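Local coordinates for LbaCas13a H328A (C2c2) (Lachnospiraceae bacterium NK4A179, PDB 5WLH), which binds its CRISPR guide RNA, here a pre-crRNA with a 24-nt spacer, and is an RNA-targeting nuclease of the Cas13a family, at residues 467-472 with 1163-1168; 1170-1175 with 1210-1215. One frame throughout, in Å; residues are numbered along the deposited sequence.

Interaction 1 of 2, residues 467-472 with 1163-1168; sequences DKKEIE and KKNRKI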
loop_
_atom_site.group_PDB
_atom_site.type_symbol
_atom_site.label_atom_id
_atom_site.label_comp_id
_atom_site.label_asym_id
_atom_site.label_seq_id
_atom_site.Cartn_x
_atom_site.Cartn_y
_atom_site.Cartn_z
ATOM N N ASP A 467 33.919 11.716 13.027
ATOM C CA ASP A 467 35.033 12.642 12.935
ATOM C C ASP A 467 36.036 12.218 11.878
ATOM O O ASP A 467 37.069 12.876 11.734
ATOM C CB ASP A 467 35.740 12.775 14.293
ATOM C CG ASP A 467 34.850 13.395 15.366
ATOM O OD1 ASP A 467 33.685 13.750 15.069
ATOM O OD2 ASP A 467 35.320 13.519 16.518
ATOM N N LYS A 468 35.754 11.147 11.135
ATOM C CA LYS A 468 36.714 10.646 10.162
ATOM C C LYS A 468 36.968 11.695 9.086
ATOM O O LYS A 468 36.035 12.208 8.462
ATOM C CB LYS A 468 36.205 9.349 9.530
ATOM C CG LYS A 468 36.228 8.145 10.464
ATOM C CD LYS A 468 35.798 6.879 9.735
ATOM C CE LYS A 468 35.335 5.812 10.718
ATOM N NZ LYS A 468 34.537 4.751 10.049
ATOM N N LYS A 469 38.237 12.021 8.883
ATOM C CA LYS A 469 38.629 12.951 7.839
ATOM C C LYS A 469 38.804 12.265 6.496
ATOM O O LYS A 469 38.998 12.950 5.486
ATOM C CB LYS A 469 39.927 13.662 8.228
ATOM C CG LYS A 469 39.791 14.517 9.469
ATOM C CD LYS A 469 39.269 15.896 9.112
ATOM C CE LYS A 469 39.533 16.893 10.230
ATOM N NZ LYS A 469 39.550 18.301 9.731
ATOM N N GLU A 470 38.769 10.935 6.474
ATOM C CA GLU A 470 38.756 10.166 5.237
ATOM C C GLU A 470 37.748 9.042 5.397
ATOM O O GLU A 470 37.813 8.290 6.372
ATOM C CB GLU A 470 40.129 9.581 4.910
ATOM C CG GLU A 470 40.127 8.704 3.662
ATOM C CD GLU A 470 41.509 8.554 3.064
ATOM O OE1 GLU A 470 41.646 7.907 1.999
ATOM O OE2 GLU A 470 42.463 9.094 3.669
ATOM N N ILE A 471 36.821 8.925 4.443
ATOM C CA ILE A 471 35.828 7.862 4.461
ATOM C C ILE A 471 35.834 7.148 3.118
ATOM O O ILE A 471 36.379 7.638 2.127
ATOM C CB ILE A 471 34.413 8.380 4.771
ATOM C CG1 ILE A 471 34.037 9.524 3.837
ATOM C CG2 ILE A 471 34.301 8.800 6.240
ATOM C CD1 ILE A 471 32.584 9.976 4.002
ATOM N N GLU A 472 35.236 5.960 3.109
ATOM C CA GLU A 472 35.107 5.148 1.904
ATOM C C GLU A 472 33.658 4.705 1.768
ATOM O O GLU A 472 33.112 4.066 2.673
ATOM C CB GLU A 472 36.031 3.929 1.952
ATOM C CG GLU A 472 35.937 3.043 0.715
ATOM C CD GLU A 472 36.940 1.890 0.728
ATOM O OE1 GLU A 472 37.751 1.807 1.679
ATOM O OE2 GLU A 472 36.918 1.073 -0.221
ATOM N N LYS A 1163 38.698 24.288 4.850
ATOM C CA LYS A 1163 38.875 24.214 6.301
ATOM C C LYS A 1163 38.197 22.979 6.880
ATOM O O LYS A 1163 38.743 22.329 7.779
ATOM C CB LYS A 1163 38.344 25.477 6.979
ATOM C CG LYS A 1163 38.822 25.617 8.422
ATOM C CD LYS A 1163 38.278 26.863 9.109
ATOM C CE LYS A 1163 38.823 26.986 10.539
ATOM N NZ LYS A 1163 39.955 26.058 10.810
ATOM N N LYS A 1164 37.014 22.636 6.373
ATOM C CA LYS A 1164 36.352 21.384 6.739
ATOM C C LYS A 1164 36.829 20.280 5.790
ATOM O O LYS A 1164 36.073 19.717 4.994
ATOM C CB LYS A 1164 34.843 21.553 6.696
ATOM C CG LYS A 1164 34.303 22.622 7.628
ATOM C CD LYS A 1164 32.810 22.817 7.423
ATOM C CE LYS A 1164 32.086 23.031 8.747
ATOM N NZ LYS A 1164 31.815 21.746 9.456
ATOM N N ASN A 1165 38.120 19.978 5.888
ATOM C CA ASN A 1165 38.752 19.100 4.916
ATOM C C ASN A 1165 38.249 17.669 5.063
ATOM O O ASN A 1165 37.955 17.193 6.165
ATOM C CB ASN A 1165 40.272 19.120 5.066
ATOM C CG ASN A 1165 40.723 18.681 6.441
ATOM O OD1 ASN A 1165 40.339 19.274 7.452
ATOM N ND2 ASN A 1165 41.525 17.624 6.492
ATOM N N ARG A 1166 38.171 16.973 3.932
ATOM C CA ARG A 1166 37.733 15.587 3.965
ATOM C C ARG A 1166 38.115 14.925 2.655
ATOM O O ARG A 1166 38.054 15.551 1.594
ATOM C CB ARG A 1166 36.216 15.472 4.199
ATOM C CG ARG A 1166 35.827 14.164 4.851
ATOM C CD ARG A 1166 34.385 14.137 5.365
ATOM N NE ARG A 1166 34.246 13.131 6.411
ATOM C CZ ARG A 1166 33.095 12.596 6.804
ATOM N NH1 ARG A 1166 31.963 12.973 6.239
ATOM N NH2 ARG A 1166 33.080 11.685 7.773
ATOM N N LYS A 1167 38.521 13.670 2.742
ATOM C CA LYS A 1167 38.774 12.850 1.572
ATOM C C LYS A 1167 37.679 11.801 1.507
ATOM O O LYS A 1167 37.414 11.120 2.501
ATOM C CB LYS A 1167 40.153 12.190 1.624
ATOM C CG LYS A 1167 40.567 11.549 0.303
ATOM C CD LYS A 1167 41.884 10.813 0.428
ATOM C CE LYS A 1167 42.498 10.549 -0.939
ATOM N NZ LYS A 1167 43.763 9.766 -0.826
ATOM N N ILE A 1168 37.059 11.679 0.333
ATOM C CA ILE A 1168 35.910 10.808 0.104
ATOM C C ILE A 1168 36.293 9.824 -0.987
ATOM O O ILE A 1168 36.439 10.216 -2.151
ATOM C CB ILE A 1168 34.666 11.600 -0.319
ATOM C CG1 ILE A 1168 34.514 12.884 0.500
ATOM C CG2 ILE A 1168 33.412 10.719 -0.257
ATOM C CD1 ILE A 1168 34.056 12.655 1.905
HETATM O O HOH W 1 41.478 14.878 4.764
#
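R1166 reaches across to the backbone of K468 and takes its carbonyl oxygen side-on with two nitrogens. NE lies 2.9 Å from K468 O and NH2 3.1 Å from the same K468 O, which stays close to the guanidinium plane. The NE bond runs nearly along the C=O axis, the NH2 bond on a lone pair. R1166 CG is anti to the backbone N (chi1 -154°), and the chain runs extended from there to NE. Over one face of the guanidinium sits I471 CD1, offset toward the rim, while I471 CG2 approaches NH2.

Beyond this grip 470-472, an outer strand of a mixed three-stranded sheet, pairs in parallel with central strand 1166-1169 from nearly 700 residues later, whose other neighbour, 1157-1160, is antiparallel. K1167 N donates to K469 O and K1167 O accepts from I471 N, at 2.9 and 3.0 Å, so K1167 is held through both its own N and its own O; C-H groups of R1166 and E470 lean on the same two oxygens. On one face E470 and K1167 lie side by side and point the same way. Their contact is mainly E470 OE1 against K1167 CD, since the charge pair OE1 to NZ is long at 4.0 Å and E470 OE1 is hydrogen-bonded to N1169. On the other face I471 CG1 and CD1 both meet I1168 CD1, each at 3.7 Å.

The bend of K469 at chi2 (-85°) puts CD near N1165; the side chains cross at about a right angle, and NZ ends 2.6 Å from N1165 OD1. A water donates to K469 O and accepts weakly from N1165 ND2.

Chemically, two backbone bonds join 467-472 to 1163-1168, continued by I471 with N1169; the arginine's charge would probably polarise the K468 carbonyl, while lysine and glutamate side by side probably add only weak attraction.

Interaction 2 of 2, residues 1170-1175 with 1210-1215; sequences GAILYQ and GEFYRY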
loop_
_atom_site.group_PDB
_atom_site.type_symbol
_atom_site.label_atom_id
_atom_site.label_comp_id
_atom_site.label_asym_id
_atom_site.label_seq_id
_atom_site.Cartn_x
_atom_site.Cartn_y
_atom_site.Cartn_z
ATOM N N GLY A 1170 35.044 6.573 -3.170
ATOM C CA GLY A 1170 33.674 6.295 -3.602
ATOM C C GLY A 1170 32.850 7.563 -3.696
ATOM O O GLY A 1170 31.648 7.556 -3.368
ATOM N N ALA A 1171 33.473 8.652 -4.151
ATOM C CA ALA A 1171 32.882 9.983 -4.067
ATOM C C ALA A 1171 31.526 10.045 -4.747
ATOM O O ALA A 1171 30.593 10.643 -4.203
ATOM C CB ALA A 1171 33.811 11.019 -4.704
ATOM N N ILE A 1172 31.406 9.456 -5.947
ATOM C CA ILE A 1172 30.141 9.545 -6.676
ATOM C C ILE A 1172 29.009 8.982 -5.828
ATOM O O ILE A 1172 27.909 9.530 -5.813
ATOM C CB ILE A 1172 30.222 8.838 -8.041
ATOM C CG1 ILE A 1172 28.854 8.879 -8.756
ATOM C CG2 ILE A 1172 30.651 7.426 -7.894
ATOM C CD1 ILE A 1172 28.425 10.234 -9.165
ATOM N N LEU A 1173 29.277 7.908 -5.087
ATOM C CA LEU A 1173 28.222 7.300 -4.277
ATOM C C LEU A 1173 27.851 8.195 -3.108
ATOM O O LEU A 1173 26.668 8.381 -2.810
ATOM C CB LEU A 1173 28.671 5.930 -3.772
ATOM C CG LEU A 1173 29.098 4.923 -4.822
ATOM C CD1 LEU A 1173 29.584 3.643 -4.140
ATOM C CD2 LEU A 1173 27.956 4.648 -5.802
ATOM N N TYR A 1174 28.859 8.748 -2.428
ATOM C CA TYR A 1174 28.604 9.719 -1.376
ATOM C C TYR A 1174 27.749 10.863 -1.906
ATOM O O TYR A 1174 26.747 11.248 -1.294
ATOM C CB TYR A 1174 29.944 10.256 -0.826
ATOM C CG TYR A 1174 29.728 11.372 0.168
ATOM C CD1 TYR A 1174 29.558 12.689 -0.251
ATOM C CD2 TYR A 1174 29.647 11.098 1.526
ATOM C CE1 TYR A 1174 29.310 13.699 0.659
ATOM C CE2 TYR A 1174 29.410 12.112 2.459
ATOM C CZ TYR A 1174 29.253 13.406 2.016
ATOM O OH TYR A 1174 28.986 14.399 2.926
ATOM N N GLN A 1175 28.139 11.419 -3.057
ATOM C CA GLN A 1175 27.481 12.615 -3.559
ATOM C C GLN A 1175 26.060 12.320 -4.006
ATOM O O GLN A 1175 25.183 13.183 -3.878
ATOM C CB GLN A 1175 28.312 13.219 -4.696
ATOM C CG GLN A 1175 29.698 13.699 -4.178
ATOM C CD GLN A 1175 29.637 15.130 -3.698
ATOM O OE1 GLN A 1175 29.410 15.396 -2.522
ATOM N NE2 GLN A 1175 29.774 16.061 -4.621
ATOM N N GLY A 1210 21.462 20.913 -7.979
ATOM C CA GLY A 1210 22.319 21.923 -8.589
ATOM C C GLY A 1210 23.769 21.776 -8.173
ATOM O O GLY A 1210 24.679 21.828 -9.005
ATOM N N GLU A 1211 24.005 21.562 -6.883
ATOM C CA GLU A 1211 25.373 21.404 -6.414
ATOM C C GLU A 1211 26.014 20.154 -6.995
ATOM O O GLU A 1211 27.201 20.159 -7.349
ATOM C CB GLU A 1211 25.386 21.367 -4.890
ATOM C CG GLU A 1211 24.942 22.666 -4.290
ATOM C CD GLU A 1211 24.526 22.522 -2.847
ATOM O OE1 GLU A 1211 24.472 21.373 -2.351
ATOM O OE2 GLU A 1211 24.246 23.561 -2.216
ATOM N N PHE A 1212 25.247 19.066 -7.103
ATOM C CA PHE A 1212 25.777 17.852 -7.709
ATOM C C PHE A 1212 26.238 18.111 -9.132
ATOM O O PHE A 1212 27.309 17.644 -9.541
ATOM C CB PHE A 1212 24.717 16.758 -7.711
ATOM C CG PHE A 1212 25.211 15.459 -8.224
ATOM C CD1 PHE A 1212 25.208 15.186 -9.603
ATOM C CD2 PHE A 1212 25.686 14.504 -7.355
ATOM C CE1 PHE A 1212 25.665 13.981 -10.073
ATOM C CE2 PHE A 1212 26.150 13.290 -7.827
ATOM C CZ PHE A 1212 26.131 13.024 -9.192
ATOM N N TYR A 1213 25.423 18.833 -9.899
ATOM C CA TYR A 1213 25.813 19.224 -11.248
ATOM C C TYR A 1213 27.147 19.962 -11.246
ATOM O O TYR A 1213 27.992 19.721 -12.108
ATOM C CB TYR A 1213 24.717 20.084 -11.870
ATOM C CG TYR A 1213 23.657 19.284 -12.611
ATOM C CD1 TYR A 1213 22.636 18.625 -11.921
ATOM C CD2 TYR A 1213 23.677 19.184 -14.004
ATOM C CE1 TYR A 1213 21.658 17.897 -12.598
ATOM C CE2 TYR A 1213 22.708 18.451 -14.685
ATOM C CZ TYR A 1213 21.702 17.813 -13.978
ATOM O OH TYR A 1213 20.743 17.080 -14.652
ATOM N N ARG A 1214 27.368 20.842 -10.263
ATOM C CA ARG A 1214 28.627 21.575 -10.185
ATOM C C ARG A 1214 29.770 20.715 -9.667
ATOM O O ARG A 1214 30.935 21.005 -9.961
ATOM C CB ARG A 1214 28.467 22.832 -9.320
ATOM C CG ARG A 1214 27.311 23.690 -9.801
ATOM C CD ARG A 1214 27.761 24.929 -10.567
ATOM N NE ARG A 1214 29.018 25.485 -10.077
ATOM C CZ ARG A 1214 30.073 25.761 -10.838
ATOM N NH1 ARG A 1214 30.063 25.515 -12.139
ATOM N NH2 ARG A 1214 31.156 26.275 -10.284
ATOM N N TYR A 1215 29.465 19.650 -8.928
ATOM C CA TYR A 1215 30.462 18.635 -8.624
ATOM C C TYR A 1215 30.856 17.865 -9.875
ATOM O O TYR A 1215 32.042 17.703 -10.175
ATOM C CB TYR A 1215 29.918 17.680 -7.559
ATOM C CG TYR A 1215 30.499 16.282 -7.601
ATOM C CD1 TYR A 1215 31.835 16.050 -7.293
ATOM C CD2 TYR A 1215 29.700 15.186 -7.919
ATOM C CE1 TYR A 1215 32.359 14.794 -7.318
ATOM C CE2 TYR A 1215 30.214 13.921 -7.947
ATOM C CZ TYR A 1215 31.538 13.719 -7.645
ATOM O OH TYR A 1215 32.051 12.452 -7.674
#
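Q1175 lies against the face of Y1215, and this aromatic contact is the centre of the meeting between two nearly antiparallel helix segments (167°). Q1175 CG stands 3.9 Å from the centroid of the Y1215 ring, 15° off the normal, a CH-pi contact. The bend of the glutamine at chi2 (-89°) turns CD back over the ring, and NE2 ends 3.1 Å from Y1215 CG, above the ring and toward its rim. Amide and ring planes are almost perpendicular. NE2 has its hydrogen bond with Y1187 O.

The apolar contacts lie beside it. I1172 CD1 meets F1212 CZ at 3.6 Å, near the plane of the phenyl ring and so at its edge, and Q1175 CB packs against F1212 CE2 at 3.8 Å.

The polar end of Y1215 touches A1171 CB and passes close to I1172 N but is hydrogen-bonded to T1154 O. With segment axes 11.5 Å apart, the helices are bridged mainly by side chains, with Q1175 O at the edge of the F1212 ring. L1158 of strand 1157-1160 touches A1171, Q1175 and Y1215, helix 1106-1145 packs against I1172, and F1212 also meets I1176 and M1179 farther along helix 1171-1180.

How the interactions relate
Interactions 1 and 2 are consecutive along the chain and adjoin in space, their centres 15 Å apart: strand 1166-1169 leads directly into helix 1171-1180. Y1174 joins them, as its CB packs 3.5 Å from I1168 CG2 and its CD2 lies 4.0 Å from I471 CD1. The helix thus packs against the isoleucine face of the sheet with one side and meets helix 1205-1216 through A1171, I1172 and Q1175. L1158, on the strand paired with 1166-1169, touches both interactions. Neither reaches the bound RNA: the nearest atoms are about 23 Å away for interaction 1 and about 13 Å for interaction 2.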